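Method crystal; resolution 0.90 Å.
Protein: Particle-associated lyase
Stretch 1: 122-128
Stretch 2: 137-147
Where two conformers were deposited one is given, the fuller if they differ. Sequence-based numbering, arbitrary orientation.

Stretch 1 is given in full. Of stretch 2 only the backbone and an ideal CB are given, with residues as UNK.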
# COMPACT_ATOMS: atom_id res chain seq x y z
N GLN A 122 -13.30 18.22 33.02
CA GLN A 122 -12.04 17.88 33.65
C GLN A 122 -12.32 17.10 34.90
O GLN A 122 -12.90 17.64 35.87
CB GLN A 122 -11.15 19.08 34.04
CG GLN A 122 -9.88 18.60 34.73
CD GLN A 122 -8.86 19.67 35.04
OE1 GLN A 122 -8.91 20.77 34.47
NE2 GLN A 122 -7.93 19.34 35.91
N ILE A 123 -11.97 15.86 34.92
CA ILE A 123 -12.20 15.01 36.07
C ILE A 123 -11.00 14.94 37.02
O ILE A 123 -11.22 14.77 38.21
CB ILE A 123 -12.67 13.62 35.66
CG1 ILE A 123 -11.76 12.95 34.63
CG2 ILE A 123 -14.14 13.66 35.21
CD1 ILE A 123 -11.85 11.42 34.64
N THR A 124 -9.78 15.07 36.51
CA THR A 124 -8.63 14.90 37.39
C THR A 124 -7.38 15.44 36.71
O THR A 124 -7.45 16.15 35.70
CB THR A 124 -8.55 13.44 37.88
OG1 THR A 124 -7.59 13.32 38.92
CG2 THR A 124 -8.21 12.45 36.81
N THR A 125 -6.23 15.10 37.27
CA THR A 125 -4.91 15.48 36.81
C THR A 125 -4.03 14.23 36.80
O THR A 125 -4.30 13.23 37.48
CB THR A 125 -4.27 16.59 37.64
OG1 THR A 125 -4.17 16.15 38.99
CG2 THR A 125 -5.03 17.89 37.53
N LEU A 126 -2.95 14.34 36.00
CA LEU A 126 -1.97 13.23 35.94
C LEU A 126 -1.14 13.18 37.17
O LEU A 126 -0.61 14.18 37.62
CB LEU A 126 -1.09 13.51 34.72
CG LEU A 126 -0.02 12.47 34.44
CD1 LEU A 126 -0.61 11.10 34.16
CD2 LEU A 126 0.91 12.93 33.32
N ALA A 127 -0.92 11.95 37.69
CA ALA A 127 -0.21 11.72 38.93
C ALA A 127 0.99 10.75 38.79
O ALA A 127 1.61 10.46 39.79
CB ALA A 127 -1.13 11.23 40.06
N SER A 128 1.32 10.31 37.58
CA SER A 128 2.58 9.60 37.33
C SER A 128 3.10 10.06 35.97
O SER A 128 2.34 10.54 35.12
CB SER A 128 2.42 8.11 37.30
OG SER A 128 1.48 7.67 36.33
N UNK A 137 -0.28 2.75 31.07
CA UNK A 137 -1.04 3.09 32.26
C UNK A 137 -0.50 4.40 32.80
O UNK A 137 0.61 4.83 32.50
CB UNK A 137 -0.96 1.98 33.31
N UNK A 138 -1.32 5.00 33.68
CA UNK A 138 -0.91 6.20 34.39
C UNK A 138 -1.77 6.27 35.66
O UNK A 138 -2.92 5.82 35.69
CB UNK A 138 -1.06 7.45 33.52
N UNK A 139 -1.21 6.92 36.67
CA UNK A 139 -1.96 7.21 37.87
C UNK A 139 -2.60 8.60 37.71
O UNK A 139 -2.08 9.47 37.02
CB UNK A 139 -1.06 7.14 39.11
N UNK A 140 -3.73 8.77 38.40
CA UNK A 140 -4.44 10.04 38.46
C UNK A 140 -4.59 10.44 39.92
O UNK A 140 -4.50 9.63 40.83
CB UNK A 140 -5.80 9.95 37.77
N UNK A 141 -4.94 11.72 40.12
CA UNK A 141 -5.25 12.20 41.46
C UNK A 141 -6.61 11.65 41.95
O UNK A 141 -6.77 11.54 43.18
CB UNK A 141 -5.26 13.73 41.48
N UNK A 142 -7.54 11.35 41.07
CA UNK A 142 -8.88 10.92 41.45
C UNK A 142 -9.44 10.07 40.29
O UNK A 142 -9.69 10.60 39.24
CB UNK A 142 -9.78 12.12 41.76
N UNK A 143 -9.64 8.78 40.54
CA UNK A 143 -10.21 7.89 39.54
C UNK A 143 -11.66 7.56 39.84
O UNK A 143 -12.24 6.68 39.18
CB UNK A 143 -9.39 6.60 39.45
N UNK A 144 -12.31 8.27 40.76
CA UNK A 144 -13.66 7.93 41.16
C UNK A 144 -14.70 8.08 40.07
O UNK A 144 -15.79 7.49 40.16
CB UNK A 144 -14.06 8.80 42.36
N UNK A 145 -14.41 8.85 39.02
CA UNK A 145 -15.33 9.07 37.92
C UNK A 145 -14.90 8.32 36.67
O UNK A 145 -15.45 8.59 35.58
CB UNK A 145 -15.45 10.57 37.62
N UNK A 146 -14.01 7.38 36.76
CA UNK A 146 -13.44 6.64 35.62
C UNK A 146 -13.90 5.20 35.65
O UNK A 146 -13.79 4.52 36.66
CB UNK A 146 -11.91 6.70 35.63
N UNK A 147 -14.34 4.73 34.49
CA UNK A 147 -14.58 3.30 34.38
C UNK A 147 -14.10 2.79 33.03
O UNK A 147 -13.87 3.51 32.07
CB UNK A 147 -16.06 2.98 34.58

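Position 137 has an extended backbone (phi/psi -157/164) and an ideal CB with no atom of stretch 1 within 5.5 Å, so almost any side chain would suit; it is Ser137. Its backbone still takes part, since one water lies 2.8 Å from both Ser137 O and Ser128 OG.

At 138 the CB points sideways, 3.7 Å from Leu126 CD1 and 3.8 Å from Ser128 OG. The leucine methyl favours an apolar side chain, aliphatic or aromatic. The residue is Phe138, whose CB packs on Leu126 CD1 while the ring (chi1 55°, p) meets that methyl obliquely.

The backbone of 139 is held at both ends: its N donates to Ser128 OG (2.8 Å, 175°), and its O accepts from Ala127 N (2.8 Å, 154°). The sideways CB lies 3.8 Å from Ser128 OG, and Ala127 O lacks a partner in stretch 1, so a polar residue is plausible without being dictated. It is Asp139; a water donates to Asp139 OD2 (2.7 Å) and to Ala127 O (2.8 Å), and OD1 is bonded elsewhere in the structure.

Position 140 forms the single bridge with Leu126 (CA-CA 4.8 Å). Its CB is 3.6 Å from both Thr124 CG2 and Thr125 O, and the methyl suits a compact aliphatic group. Val140 supplies one, and Val140 CA makes a CA-H...O contact with Thr125 O (3.3 Å).

At 141, N donates to Thr125 O (3.1 Å, 155°). The CB sits 3.5 Å from Thr124 OG1 and 3.6 Å from Thr125 OG1, so a small or polar residue would fit. Ala141 brings just a methyl.

At 142 the N gives a weak hydrogen bond to Thr124 OG1 (2.9 Å, 123°). The CB is 4.7 Å from Ile123 O, an acceptor that a side chain could reach through water. Asp142 (chi1 177°, t) does so: one water donates to Asp142 OD2 (2.8 Å) and Ile123 O (2.7 Å). Its OD1 accepts from the backbone N of 144.

Positions 143 and 144 have no stretch 1 atom near their CB and open a type I turn that ends at 146, so stretch 1 sets no preference and many side chains would suit. They are Ala143 and Ser144; Ser144 OG donates to Asp142 OD1 (2.8 Å).

At 145 the CB points toward Ile123 CG2, 4.1 Å away, so aliphatic carbon suits. Gln145 offers its CB, then leads away to bond Ser144 OG through NE2 (3.0 Å).

The CB of 146 lies 4.8 Å from Ile123 CD1, room for a branched or longer apolar chain. Ile146 fills it, CG1 reaching Ile123 CD1 at 3.4 Å.

Position 147 is out of reach and unconstrained here: Gln147.

Stretch 2 (137-147) SFDVADASQIQ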
# COMPACT_ATOMS: atom_id res chain seq x y z
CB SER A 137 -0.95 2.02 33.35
OG SER A 137 0.43 1.87 33.74
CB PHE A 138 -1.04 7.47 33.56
CG PHE A 138 -2.41 7.74 32.98
CD1 PHE A 138 -2.76 7.24 31.74
CD2 PHE A 138 -3.35 8.52 33.65
CE1 PHE A 138 -3.96 7.49 31.17
CE2 PHE A 138 -4.60 8.75 33.08
CZ PHE A 138 -4.93 8.23 31.84
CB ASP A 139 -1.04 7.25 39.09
CG ASP A 139 -0.44 5.92 39.42
OD1 ASP A 139 -0.94 4.85 38.92
OD2 ASP A 139 0.61 5.90 40.13
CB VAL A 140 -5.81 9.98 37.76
CG1 VAL A 140 -5.62 9.74 36.26
CG2 VAL A 140 -6.69 8.91 38.38
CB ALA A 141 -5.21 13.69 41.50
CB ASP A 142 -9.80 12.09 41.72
CG ASP A 142 -11.22 11.72 42.06
OD1 ASP A 142 -11.48 10.53 42.35
OD2 ASP A 142 -12.07 12.66 42.07
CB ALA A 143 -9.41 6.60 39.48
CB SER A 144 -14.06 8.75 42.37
OG SER A 144 -14.19 10.12 42.11
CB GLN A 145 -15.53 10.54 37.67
CG GLN A 145 -15.85 11.37 38.95
CD GLN A 145 -17.06 10.94 39.69
OE1 GLN A 145 -18.14 10.80 39.02
NE2 GLN A 145 -16.95 10.72 41.00
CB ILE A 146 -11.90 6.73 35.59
CG1 ILE A 146 -11.45 8.16 35.62
CG2 ILE A 146 -11.38 5.99 34.34
CD1 ILE A 146 -9.93 8.34 35.68
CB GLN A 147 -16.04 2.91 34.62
CG GLN A 147 -16.90 3.45 33.51
CD GLN A 147 -18.39 3.14 33.74
OE1 GLN A 147 -18.99 2.20 33.23
NE2 GLN A 147 -19.05 3.99 34.53
O HOH W 1 -13.03 13.23 39.51
O HOH W 2 1.77 8.06 41.16
O HOH W 3 2.47 6.34 34.04
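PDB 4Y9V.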